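Local coordinates for xylan esterase 1 (Thermoanaerobacterium sp. 'JW/SL YS485', PDB 3FCY), which probably removes acetyl groups from acetylated xylan and related substrates as a family 7 carbohydrate esterase with an alpha/beta-hydrolase fold, at residues I190-P195 with E221-K226; Y99-T104 with M194-E199; V294-M297 with P302-T305; A308-I313 with K317-Y322; R143-Q148 with N161-R166. One frame throughout, in Å; residues are numbered along the deposited sequence.

Contact 1 of 5, residues I190-P195 with E221-K226; sequences IVMNMP and EPRVRK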
# COMPACT_ATOMS: atom_id res chain seq x y z
N ILE A 190 13.54 32.26 -30.70
CA ILE A 190 14.91 32.62 -30.38
C ILE A 190 15.85 31.58 -31.00
O ILE A 190 16.88 31.92 -31.57
CB ILE A 190 15.13 32.67 -28.84
CG1 ILE A 190 14.41 33.88 -28.25
CG2 ILE A 190 16.62 32.71 -28.52
CD1 ILE A 190 14.48 33.97 -26.73
N VAL A 191 15.48 30.31 -30.87
CA VAL A 191 16.29 29.23 -31.43
C VAL A 191 16.37 29.37 -32.94
O VAL A 191 17.43 29.19 -33.53
CB VAL A 191 15.69 27.86 -31.07
CG1 VAL A 191 16.36 26.76 -31.88
CG2 VAL A 191 15.86 27.60 -29.57
N MET A 192 15.24 29.69 -33.57
CA MET A 192 15.18 29.85 -35.02
C MET A 192 16.03 31.03 -35.50
O MET A 192 16.36 31.12 -36.69
CB MET A 192 13.72 30.01 -35.48
CG MET A 192 12.88 28.75 -35.29
SD MET A 192 11.11 28.96 -35.65
CE MET A 192 10.52 27.27 -35.57
N ASN A 193 16.38 31.94 -34.59
CA ASN A 193 17.20 33.09 -34.95
C ASN A 193 18.68 32.87 -34.66
O ASN A 193 19.50 33.76 -34.91
CB ASN A 193 16.74 34.36 -34.21
CG ASN A 193 15.59 35.05 -34.91
OD1 ASN A 193 15.54 35.13 -36.13
ND2 ASN A 193 14.65 35.58 -34.12
N MET A 194 19.04 31.71 -34.12
CA MET A 194 20.44 31.43 -33.83
C MET A 194 21.17 31.30 -35.17
O MET A 194 20.64 30.75 -36.13
CB MET A 194 20.58 30.14 -33.02
CG MET A 194 19.88 30.16 -31.67
SD MET A 194 20.02 28.60 -30.75
CE MET A 194 19.89 29.19 -29.04
N PRO A 195 22.41 31.81 -35.24
CA PRO A 195 23.19 31.74 -36.47
C PRO A 195 23.44 30.34 -37.05
O PRO A 195 23.45 30.18 -38.27
CB PRO A 195 24.48 32.48 -36.11
CG PRO A 195 24.59 32.24 -34.63
CD PRO A 195 23.18 32.45 -34.16
N GLU A 221 3.95 28.38 -32.27
CA GLU A 221 5.02 28.74 -33.19
C GLU A 221 4.94 27.71 -34.32
O GLU A 221 5.72 26.76 -34.37
CB GLU A 221 6.39 28.69 -32.53
CG GLU A 221 7.55 28.90 -33.51
CD GLU A 221 7.34 30.11 -34.41
OE1 GLU A 221 7.64 31.25 -33.98
OE2 GLU A 221 6.87 29.93 -35.55
N PRO A 222 3.98 27.90 -35.24
CA PRO A 222 3.71 27.03 -36.40
C PRO A 222 4.93 26.71 -37.27
O PRO A 222 4.89 25.77 -38.07
CB PRO A 222 2.64 27.80 -37.18
CG PRO A 222 1.94 28.59 -36.12
CD PRO A 222 3.10 29.08 -35.28
N ARG A 223 6.00 27.48 -37.13
CA ARG A 223 7.20 27.23 -37.92
C ARG A 223 7.90 25.95 -37.48
O ARG A 223 8.67 25.37 -38.25
CB ARG A 223 8.17 28.42 -37.82
CG ARG A 223 7.73 29.66 -38.62
CD ARG A 223 8.79 30.76 -38.58
NE ARG A 223 8.95 31.32 -37.24
CZ ARG A 223 9.97 32.08 -36.85
NH1 ARG A 223 10.95 32.37 -37.69
NH2 ARG A 223 10.02 32.54 -35.60
N VAL A 224 7.63 25.50 -36.25
CA VAL A 224 8.24 24.26 -35.76
C VAL A 224 7.89 23.15 -36.74
O VAL A 224 6.73 22.92 -37.05
CB VAL A 224 7.71 23.91 -34.35
CG1 VAL A 224 8.13 22.50 -33.97
CG2 VAL A 224 8.26 24.91 -33.35
N ARG A 225 8.93 22.45 -37.20
CA ARG A 225 8.79 21.39 -38.21
C ARG A 225 8.48 19.96 -37.73
O ARG A 225 7.75 19.23 -38.42
CB ARG A 225 10.06 21.37 -39.07
CG ARG A 225 9.93 20.61 -40.37
CD ARG A 225 8.95 21.28 -41.31
NE ARG A 225 8.85 20.55 -42.57
CZ ARG A 225 8.33 19.34 -42.71
NH1 ARG A 225 7.84 18.70 -41.65
NH2 ARG A 225 8.31 18.75 -43.90
N LYS A 226 9.03 19.56 -36.59
CA LYS A 226 8.80 18.22 -36.04
C LYS A 226 8.36 18.27 -34.58
O LYS A 226 8.81 19.12 -33.81
CB LYS A 226 10.08 17.37 -36.13
CG LYS A 226 10.49 16.94 -37.54
CD LYS A 226 9.46 16.06 -38.21
CE LYS A 226 9.97 15.60 -39.57
NZ LYS A 226 8.97 14.84 -40.36
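Met192 lays its thioether over one face of the Arg223 guanidinium and ends against the backbone beyond it. The sulfur sits over the centre of the flat group, with SD 3.5 Å from Arg223 CZ. The methyl goes further: Met192 CE lies 3.5 Å from Arg223 CB, and the same atom is 4.0 Å from Val224 CG2. Met192 reaches this far because its chain is stretched beyond CG (chi2 174°, chi3 172°).

The guanidinium cannot turn easily beneath the sulfur, since Glu221 holds it side-on. Arg223 NE binds Glu221 OE2 at 3.0 Å, and Arg223 NH2 binds Glu221 OE1 at 3.2 Å. Both oxygens stand near the guanidinium plane, yet both are met from above the carboxylate plane. OE2 also takes the backbone N of Arg223 on its anti lone pair, within the type I turn from Glu221 to Val224.

The contact thus joins the end of helix 176-192 to the turn between helix 209-220 and strand 226-230, away from the annotated sites. Its chemistry implies a division of labour: the carboxylate probably offsets much of the arginine's charge while two bonds fix its plane, leaving a flat face on which the polarisable sulfur rests.

Contact 2 of 5, residues Y99-T104 with M194-E199; sequences YIKPKT and MPEVDE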
# COMPACT_ATOMS: atom_id res chain seq x y z
N TYR A 99 21.83 25.09 -23.47
CA TYR A 99 22.04 25.31 -24.89
C TYR A 99 23.37 24.70 -25.31
O TYR A 99 24.43 25.14 -24.88
CB TYR A 99 22.00 26.83 -25.18
CG TYR A 99 22.47 27.28 -26.55
CD1 TYR A 99 22.13 26.57 -27.71
CD2 TYR A 99 23.19 28.46 -26.69
CE1 TYR A 99 22.51 27.03 -28.98
CE2 TYR A 99 23.57 28.93 -27.95
CZ TYR A 99 23.23 28.21 -29.09
OH TYR A 99 23.60 28.70 -30.32
N ILE A 100 23.29 23.67 -26.14
CA ILE A 100 24.48 22.97 -26.63
C ILE A 100 24.59 23.16 -28.13
O ILE A 100 23.68 22.82 -28.89
CB ILE A 100 24.42 21.47 -26.31
CG1 ILE A 100 24.06 21.26 -24.83
CG2 ILE A 100 25.76 20.83 -26.62
CD1 ILE A 100 23.81 19.81 -24.45
N LYS A 101 25.72 23.70 -28.56
CA LYS A 101 25.98 23.97 -29.96
C LYS A 101 27.16 23.15 -30.46
O LYS A 101 28.26 23.24 -29.91
CB LYS A 101 26.27 25.47 -30.13
CG LYS A 101 26.53 25.92 -31.55
CD LYS A 101 26.94 27.39 -31.56
CE LYS A 101 27.29 27.85 -32.97
NZ LYS A 101 27.74 29.27 -32.97
N PRO A 102 26.94 22.32 -31.49
CA PRO A 102 28.03 21.50 -32.02
C PRO A 102 29.09 22.37 -32.70
O PRO A 102 28.77 23.39 -33.31
CB PRO A 102 27.32 20.57 -33.00
CG PRO A 102 26.21 21.44 -33.52
CD PRO A 102 25.70 22.12 -32.27
N LYS A 103 30.35 21.96 -32.60
CA LYS A 103 31.43 22.70 -33.24
C LYS A 103 31.56 22.26 -34.69
O LYS A 103 32.53 21.61 -35.07
CB LYS A 103 32.76 22.46 -32.51
CG LYS A 103 32.93 23.22 -31.21
CD LYS A 103 34.34 23.00 -30.68
CE LYS A 103 34.62 23.78 -29.41
NZ LYS A 103 36.02 23.54 -28.94
N THR A 104 30.56 22.61 -35.50
CA THR A 104 30.56 22.28 -36.91
C THR A 104 30.26 23.55 -37.69
O THR A 104 29.74 24.51 -37.13
CB THR A 104 29.47 21.23 -37.24
OG1 THR A 104 28.18 21.76 -36.93
CG2 THR A 104 29.70 19.96 -36.44
N MET A 194 19.04 31.71 -34.12
CA MET A 194 20.44 31.43 -33.83
C MET A 194 21.17 31.30 -35.17
O MET A 194 20.64 30.75 -36.13
CB MET A 194 20.58 30.14 -33.02
CG MET A 194 19.88 30.16 -31.67
SD MET A 194 20.02 28.60 -30.75
CE MET A 194 19.89 29.19 -29.04
N PRO A 195 22.41 31.81 -35.24
CA PRO A 195 23.19 31.74 -36.47
C PRO A 195 23.44 30.34 -37.05
O PRO A 195 23.45 30.18 -38.27
CB PRO A 195 24.48 32.48 -36.11
CG PRO A 195 24.59 32.24 -34.63
CD PRO A 195 23.18 32.45 -34.16
N GLU A 196 23.64 29.34 -36.19
CA GLU A 196 23.91 27.98 -36.66
C GLU A 196 22.64 27.16 -36.90
O GLU A 196 22.71 26.00 -37.32
CB GLU A 196 24.80 27.23 -35.66
CG GLU A 196 24.06 26.58 -34.48
CD GLU A 196 23.68 27.56 -33.38
OE1 GLU A 196 23.81 28.79 -33.60
OE2 GLU A 196 23.23 27.11 -32.30
N VAL A 197 21.49 27.76 -36.65
CA VAL A 197 20.22 27.05 -36.81
C VAL A 197 19.42 27.40 -38.06
O VAL A 197 19.15 28.58 -38.33
CB VAL A 197 19.31 27.29 -35.58
CG1 VAL A 197 17.97 26.61 -35.80
CG2 VAL A 197 19.98 26.76 -34.31
N ASP A 198 19.03 26.37 -38.81
CA ASP A 198 18.20 26.56 -40.00
C ASP A 198 16.79 26.65 -39.43
O ASP A 198 16.26 25.67 -38.91
CB ASP A 198 18.30 25.34 -40.92
CG ASP A 198 17.49 25.51 -42.20
OD1 ASP A 198 16.37 26.05 -42.13
OD2 ASP A 198 17.98 25.10 -43.28
N GLU A 199 16.18 27.83 -39.52
CA GLU A 199 14.85 28.05 -38.96
C GLU A 199 13.74 27.13 -39.47
O GLU A 199 12.67 27.06 -38.86
CB GLU A 199 14.43 29.51 -39.16
CG GLU A 199 13.89 29.83 -40.54
CD GLU A 199 13.35 31.25 -40.62
OE1 GLU A 199 14.18 32.20 -40.61
OE2 GLU A 199 12.11 31.42 -40.67
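The Tyr99 ring has the methyl of Met194 over one face and the carboxylate of Glu196 at its hydroxyl edge. Met194 CE stands 3.5 Å from the centroid of the Tyr99 ring, 17° off the normal, a CH-pi contact displaced toward CE1 and CZ. Met194 SD, 4.2 Å from the Tyr99 ring centroid, lies more obliquely, so the thioether makes a Met-aromatic contact too.

In the plane of the ring, Tyr99 OH donates to Glu196 OE2 at 2.6 Å. The carboxylate receives it on its syn side, somewhat out of the carboxylate plane, and ring and carboxylate are turned 33° from each other. Glu196 reaches the hydroxyl by a folded chain: CG sits between the backbone N and the carbonyl carbon (chi1 84°), followed by a bend at chi2. Thr136 OG1 is a second partner of OE2.

Lys101, extended throughout, runs beside the carboxylate; Lys101 CG is 3.6 Å from Glu196 OE2, while Lys101 NZ remains 4.0 Å from Glu196 OE1, too far for a salt bridge. Strand 94-102 is thereby tied to the turn leading into strand 197-198. A phenylalanine in place of Tyr99 would keep the face for Met194 but would probably leave buried OE2 short of one donor. The chemistry implies a carboxylate likely to stay ionised, stabilised by two hydroxyls and a nearby ammonium.

Contact 3 of 5, residues V294-M297 with P302-T305; sequences VGLM and PPST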
# COMPACT_ATOMS: atom_id res chain seq x y z
N VAL A 294 1.59 6.42 -26.53
CA VAL A 294 0.65 6.33 -25.43
C VAL A 294 0.67 4.95 -24.78
O VAL A 294 0.69 3.92 -25.47
CB VAL A 294 -0.79 6.65 -25.93
CG1 VAL A 294 -1.16 5.71 -27.06
CG2 VAL A 294 -1.79 6.53 -24.78
N GLY A 295 0.70 4.93 -23.46
CA GLY A 295 0.71 3.67 -22.73
C GLY A 295 -0.72 3.40 -22.29
O GLY A 295 -1.33 4.24 -21.63
N LEU A 296 -1.26 2.24 -22.65
CA LEU A 296 -2.64 1.93 -22.29
C LEU A 296 -2.86 1.62 -20.81
O LEU A 296 -4.00 1.47 -20.37
CB LEU A 296 -3.16 0.78 -23.16
CG LEU A 296 -3.20 1.04 -24.68
CD1 LEU A 296 -3.98 -0.08 -25.35
CD2 LEU A 296 -3.85 2.39 -24.97
N MET A 297 -1.78 1.54 -20.04
CA MET A 297 -1.89 1.29 -18.61
C MET A 297 -1.63 2.59 -17.85
O MET A 297 -1.57 2.59 -16.62
CB MET A 297 -0.86 0.23 -18.18
CG MET A 297 -1.06 -1.15 -18.80
SD MET A 297 -2.71 -1.82 -18.48
CE MET A 297 -2.50 -2.41 -16.78
N PRO A 302 -4.42 9.57 -18.64
CA PRO A 302 -5.38 8.66 -19.25
C PRO A 302 -5.25 8.60 -20.77
O PRO A 302 -5.19 9.63 -21.43
CB PRO A 302 -6.72 9.24 -18.81
CG PRO A 302 -6.41 9.78 -17.45
CD PRO A 302 -5.08 10.47 -17.68
N PRO A 303 -5.22 7.38 -21.33
CA PRO A 303 -5.09 7.19 -22.78
C PRO A 303 -6.07 8.06 -23.57
O PRO A 303 -5.71 8.63 -24.60
CB PRO A 303 -5.37 5.71 -22.96
CG PRO A 303 -4.83 5.12 -21.69
CD PRO A 303 -5.33 6.09 -20.64
N SER A 304 -7.29 8.18 -23.07
CA SER A 304 -8.31 8.98 -23.74
C SER A 304 -7.93 10.46 -23.86
O SER A 304 -8.23 11.10 -24.86
CB SER A 304 -9.66 8.84 -23.02
OG SER A 304 -9.58 9.22 -21.66
N THR A 305 -7.26 11.00 -22.85
CA THR A 305 -6.85 12.40 -22.91
C THR A 305 -5.72 12.58 -23.91
O THR A 305 -5.57 13.63 -24.53
CB THR A 305 -6.38 12.93 -21.53
OG1 THR A 305 -5.21 12.22 -21.11
CG2 THR A 305 -7.48 12.75 -20.50
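The carbonyl O of Pro302, one residue ahead of the Pro303 ring that packs on Val294 and Leu296, is gripped twice by Thr305. Thr305 OG1 donates to Pro302 O at 2.6 Å, lying in the carbonyl plane on a lone pair, with a C=O...donor angle of 140°. The backbone N of Thr305 adds a weak bond to the same oxygen. Pro302 occupies the N-cap position of helix 303-310, so these bonds secure its first turn.

Across the contact everything converges on Pro303. Val294 offers one branch: CG2 lies anti to the backbone N, CG1 taking the position between N and the carbonyl carbon (chi1 57°), and Val294 CG2 comes 3.9 Å from Pro303 CA, the side chains crossing at about a right angle. Leu296 starts out pointing away from the helix, but with CG anti to the carbonyl carbon (chi1 -62°) its CD2 methyl comes back toward the proline, leaving Leu296 CD2 4.2 Å from Pro303 CB. Between them the backbone closes in, with Gly295 O 3.6 Å from Pro303 CG. Phe30, Asp31 and Leu37 also pack on this proline.

Gly295 lies close to Asp298, the predicted charge-relay acid. A helix start packed against the end of strand 289-295 is consistent with the alpha/beta-hydrolase fold, in which the acid of the catalytic triad sits in a loop after a late strand of the sheet.

Contact 4 of 5, residues A308-I313 with K317-Y322; sequences AAYNNI and KDIKVY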
# COMPACT_ATOMS: atom_id res chain seq x y z
N ALA A 308 -7.26 12.42 -27.38
CA ALA A 308 -8.03 13.64 -27.63
C ALA A 308 -7.12 14.68 -28.27
O ALA A 308 -7.50 15.37 -29.21
CB ALA A 308 -8.61 14.17 -26.32
N ALA A 309 -5.90 14.80 -27.75
CA ALA A 309 -4.95 15.76 -28.29
C ALA A 309 -4.54 15.30 -29.68
O ALA A 309 -4.52 16.08 -30.63
CB ALA A 309 -3.72 15.86 -27.40
N TYR A 310 -4.21 14.01 -29.80
CA TYR A 310 -3.80 13.43 -31.07
C TYR A 310 -4.87 13.62 -32.16
O TYR A 310 -4.56 14.00 -33.29
CB TYR A 310 -3.53 11.93 -30.90
CG TYR A 310 -3.14 11.23 -32.18
CD1 TYR A 310 -1.87 11.39 -32.73
CD2 TYR A 310 -4.05 10.40 -32.84
CE1 TYR A 310 -1.51 10.76 -33.91
CE2 TYR A 310 -3.70 9.76 -34.03
CZ TYR A 310 -2.43 9.94 -34.56
OH TYR A 310 -2.08 9.30 -35.72
N ASN A 311 -6.12 13.36 -31.81
CA ASN A 311 -7.21 13.48 -32.77
C ASN A 311 -7.61 14.90 -33.15
O ASN A 311 -8.46 15.09 -34.02
CB ASN A 311 -8.44 12.69 -32.29
CG ASN A 311 -8.22 11.19 -32.35
OD1 ASN A 311 -7.59 10.69 -33.28
ND2 ASN A 311 -8.75 10.47 -31.37
N ASN A 312 -7.00 15.89 -32.52
CA ASN A 312 -7.30 17.28 -32.85
C ASN A 312 -6.21 17.87 -33.74
O ASN A 312 -6.30 19.01 -34.18
CB ASN A 312 -7.46 18.11 -31.57
CG ASN A 312 -8.86 18.02 -31.00
OD1 ASN A 312 -9.81 18.48 -31.63
ND2 ASN A 312 -8.98 17.44 -29.82
N ILE A 313 -5.18 17.06 -33.99
CA ILE A 313 -4.06 17.46 -34.84
C ILE A 313 -4.45 17.23 -36.30
O ILE A 313 -4.97 16.17 -36.66
CB ILE A 313 -2.80 16.64 -34.50
CG1 ILE A 313 -2.31 17.00 -33.09
CG2 ILE A 313 -1.70 16.89 -35.52
CD1 ILE A 313 -1.12 16.20 -32.61
N LYS A 317 0.62 13.08 -38.90
CA LYS A 317 0.80 12.53 -37.56
C LYS A 317 0.73 11.00 -37.48
O LYS A 317 0.20 10.34 -38.38
CB LYS A 317 -0.28 13.10 -36.64
CG LYS A 317 -1.67 12.63 -37.02
CD LYS A 317 -2.77 13.34 -36.26
CE LYS A 317 -4.14 12.77 -36.62
NZ LYS A 317 -5.25 13.48 -35.92
N ASP A 318 1.26 10.48 -36.38
CA ASP A 318 1.27 9.05 -36.11
C ASP A 318 1.38 8.86 -34.60
O ASP A 318 1.99 9.68 -33.90
CB ASP A 318 2.46 8.37 -36.81
CG ASP A 318 2.29 8.30 -38.32
OD1 ASP A 318 1.38 7.57 -38.79
OD2 ASP A 318 3.05 8.98 -39.05
N ILE A 319 0.79 7.79 -34.08
CA ILE A 319 0.84 7.51 -32.66
C ILE A 319 1.19 6.04 -32.40
O ILE A 319 0.63 5.13 -33.02
CB ILE A 319 -0.51 7.88 -31.97
CG1 ILE A 319 -0.34 7.87 -30.45
CG2 ILE A 319 -1.61 6.92 -32.39
CD1 ILE A 319 -1.52 8.45 -29.70
N LYS A 320 2.16 5.82 -31.52
CA LYS A 320 2.61 4.48 -31.17
C LYS A 320 1.93 4.06 -29.87
O LYS A 320 2.03 4.76 -28.85
CB LYS A 320 4.13 4.46 -31.01
CG LYS A 320 4.87 4.95 -32.25
CD LYS A 320 4.49 4.12 -33.47
CE LYS A 320 4.95 4.78 -34.76
NZ LYS A 320 4.52 4.02 -35.97
N VAL A 321 1.25 2.92 -29.91
CA VAL A 321 0.52 2.39 -28.76
C VAL A 321 1.28 1.28 -28.05
O VAL A 321 1.73 0.32 -28.68
CB VAL A 321 -0.86 1.84 -29.20
CG1 VAL A 321 -1.63 1.34 -27.99
CG2 VAL A 321 -1.64 2.93 -29.92
N TYR A 322 1.42 1.42 -26.73
CA TYR A 322 2.12 0.44 -25.90
C TYR A 322 1.14 -0.08 -24.85
O TYR A 322 1.00 0.49 -23.76
CB TYR A 322 3.33 1.11 -25.24
CG TYR A 322 4.39 1.52 -26.24
CD1 TYR A 322 5.49 0.70 -26.49
CD2 TYR A 322 4.26 2.70 -26.97
CE1 TYR A 322 6.43 1.04 -27.46
CE2 TYR A 322 5.19 3.05 -27.94
CZ TYR A 322 6.28 2.21 -28.18
OH TYR A 322 7.21 2.54 -29.13
O HOH W 1 -7.34 11.92 -36.04
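Lys317 opens the strand 317-322 that completes a beta-alpha-beta unit with strand 289-295 and helix 303-310, and its side chain runs back along the helix's last turn. It sets out with CG between the backbone N and the carbonyl carbon (chi1 67°) and is extended from there. Lys317 CB touches the ring carbon Tyr310 CE1 at 3.8 Å. Next, Lys317 CG passes 3.6 Å from Tyr310 OH. Lys317 CD slides over the ring face and also packs 3.7 Å from Ile313 CB, with CE following toward the carbonyls.

At the tip, NZ grips two backbone oxygens that the chain presents at the turn from Tyr310 to Ile313. Lys317 NZ donates to Ile313 O at 2.8 Å, in the carbonyl plane on a lone pair, and to Tyr310 O at 2.8 Å, tilted 25° from its plane. Lys317 NZ also sits over the ring face as a cation-pi partner, 4.6 Å from the centroid of the Tyr310 ring. Its charge would probably be favoured by the carbonyls gathered here. Ile319 CB lies over the opposite face, 3.8 Å from the Tyr310 ring centroid, so the ring is held between lysine and isoleucine.

Asn311 joins through a water that accepts from Lys317 NZ at 2.6 Å and donates to Asn311 OD1, while Asn311 ND2 binds Tyr40 O. Tyr310 O takes a second donor, Ile313 N, from the face of its plane opposite NZ.

Contact 5 of 5, residues R143-Q148 with N161-R166; sequences RGQGGQ and NGHIIR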
# COMPACT_ATOMS: atom_id res chain seq x y z
N ARG A 143 9.05 27.73 -15.60
CA ARG A 143 9.02 28.71 -14.52
C ARG A 143 8.66 28.08 -13.18
O ARG A 143 7.73 27.28 -13.09
CB ARG A 143 7.98 29.79 -14.81
CG ARG A 143 8.22 30.60 -16.06
CD ARG A 143 7.15 31.66 -16.23
NE ARG A 143 7.38 32.46 -17.43
CZ ARG A 143 6.94 33.70 -17.61
NH1 ARG A 143 6.23 34.30 -16.66
NH2 ARG A 143 7.23 34.34 -18.74
N GLY A 144 9.41 28.44 -12.14
CA GLY A 144 9.14 27.96 -10.80
C GLY A 144 9.10 26.47 -10.50
O GLY A 144 8.55 26.08 -9.47
N GLN A 145 9.66 25.63 -11.37
CA GLN A 145 9.65 24.21 -11.08
C GLN A 145 11.02 23.75 -10.56
O GLN A 145 11.58 24.40 -9.67
CB GLN A 145 9.18 23.40 -12.30
CG GLN A 145 7.74 23.78 -12.69
CD GLN A 145 7.03 22.77 -13.58
OE1 GLN A 145 7.60 21.75 -13.98
NE2 GLN A 145 5.77 23.05 -13.90
N GLY A 146 11.56 22.66 -11.08
CA GLY A 146 12.83 22.17 -10.57
C GLY A 146 14.11 22.79 -11.12
O GLY A 146 15.20 22.42 -10.68
N GLY A 147 13.98 23.74 -12.05
CA GLY A 147 15.16 24.34 -12.64
C GLY A 147 15.50 25.76 -12.21
O GLY A 147 15.29 26.13 -11.05
N GLN A 148 16.02 26.55 -13.14
CA GLN A 148 16.41 27.92 -12.85
C GLN A 148 15.56 28.99 -13.52
O GLN A 148 16.02 30.13 -13.69
CB GLN A 148 17.88 28.13 -13.23
CG GLN A 148 18.84 27.36 -12.34
CD GLN A 148 18.72 27.76 -10.88
OE1 GLN A 148 18.86 28.94 -10.54
NE2 GLN A 148 18.44 26.79 -10.02
N ASN A 161 0.14 24.44 -4.08
CA ASN A 161 0.36 23.24 -4.88
C ASN A 161 -0.25 23.27 -6.28
O ASN A 161 -1.44 23.51 -6.44
CB ASN A 161 -0.18 22.00 -4.16
CG ASN A 161 0.65 21.60 -2.96
OD1 ASN A 161 1.83 21.24 -3.09
ND2 ASN A 161 0.05 21.66 -1.77
N GLY A 162 0.59 23.02 -7.28
CA GLY A 162 0.12 22.96 -8.66
C GLY A 162 0.17 24.22 -9.50
O GLY A 162 -0.26 25.29 -9.08
N HIS A 163 0.68 24.06 -10.72
CA HIS A 163 0.77 25.17 -11.66
C HIS A 163 -0.44 25.22 -12.60
O HIS A 163 -0.70 26.25 -13.22
CB HIS A 163 2.06 25.07 -12.48
CG HIS A 163 3.26 25.60 -11.76
ND1 HIS A 163 4.54 25.47 -12.26
CD2 HIS A 163 3.38 26.30 -10.61
CE1 HIS A 163 5.39 26.07 -11.45
NE2 HIS A 163 4.71 26.58 -10.43
N ILE A 164 -1.17 24.11 -12.71
CA ILE A 164 -2.35 24.07 -13.57
C ILE A 164 -3.43 25.03 -13.06
O ILE A 164 -4.04 25.75 -13.84
CB ILE A 164 -2.96 22.66 -13.64
CG1 ILE A 164 -1.96 21.70 -14.30
CG2 ILE A 164 -4.28 22.69 -14.41
CD1 ILE A 164 -2.45 20.27 -14.39
N ILE A 165 -3.65 25.03 -11.74
CA ILE A 165 -4.66 25.90 -11.15
C ILE A 165 -4.06 27.23 -10.68
O ILE A 165 -4.76 28.05 -10.11
CB ILE A 165 -5.35 25.24 -9.93
CG1 ILE A 165 -4.32 24.94 -8.83
CG2 ILE A 165 -6.06 23.96 -10.36
CD1 ILE A 165 -4.95 24.48 -7.53
N ARG A 166 -2.77 27.43 -10.93
CA ARG A 166 -2.11 28.67 -10.54
C ARG A 166 -2.65 29.83 -11.38
O ARG A 166 -2.47 29.86 -12.60
CB ARG A 166 -0.59 28.54 -10.72
CG ARG A 166 0.24 29.67 -10.11
CD ARG A 166 0.04 29.79 -8.59
NE ARG A 166 0.36 28.54 -7.90
CZ ARG A 166 1.58 28.13 -7.58
NH1 ARG A 166 2.64 28.88 -7.87
NH2 ARG A 166 1.76 26.96 -6.98
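Tight packing is concentrated round CE1 of the His163 imidazole, which pushes into the bend from Arg143 to Gln145, whereas Gly147 and Gln148, partly exposed and exposed, leave without meeting 161-166, Gln148 packing instead on Phe260 of the third subunit. His163 CE1 approaches Arg143 O to 3.1 Å, obliquely to the ring, and the C-H between two ring nitrogens is probably polarised enough to suit a carbonyl. Gly144 O stands near the ring plane, 3.7 Å from His163 CE1. Gln145 CG lies 3.5 Å from His163 CE1, the amide and ring planes being 37° apart.

The positive phi of Gly144 (56°) favours glycine, and a beta carbon there would sit close against the ring, 3.6 Å from His163 CE1.

Both segments belong to the long connection between strand 136-140 and helix 176-192 of this alpha/beta hydrolase. His163 N is bound by the hydroxyl of Tyr117, a predicted substrate-binding residue that Gln145 also touches. NE2 points out of the subunit and bonds Thr159 OG1 of the third subunit, so the ring bridges the bend and the oligomer interface. Shortening His163 to an alanine would probably leave that threonine without its mate and open a gap beside Gly144.

Arg166 meets the imidazole from within its own segment, with His163 CD2 3.7 Å above its guanidinium plane. Its NH2 is bound by Thr159 O of the third subunit.

How the contacts relate
Along the chain, contact 5 comes between the segments of contact 2; contact 1 shares Met194 and Pro195 with contact 2, and contacts 3 and 4 follow. Contacts 1 and 2, centres 11 Å apart, span the passage from helix 176-192 to strand 197-198. Contacts 3 and 4, centres 10 Å apart, share helix 303-310; contact 3 packs it on strand 289-295 and contact 4 on the neighbouring strand 317-322. Contacts 2 and 3 reach the same sheet on opposite sides of the chain's centre, their centres about 36 Å apart. Contact 5, 24 to 29 Å from the others by centres, lies in a connection touching the third subunit, so the set spans core sheet, predicted acid region and oligomer surface.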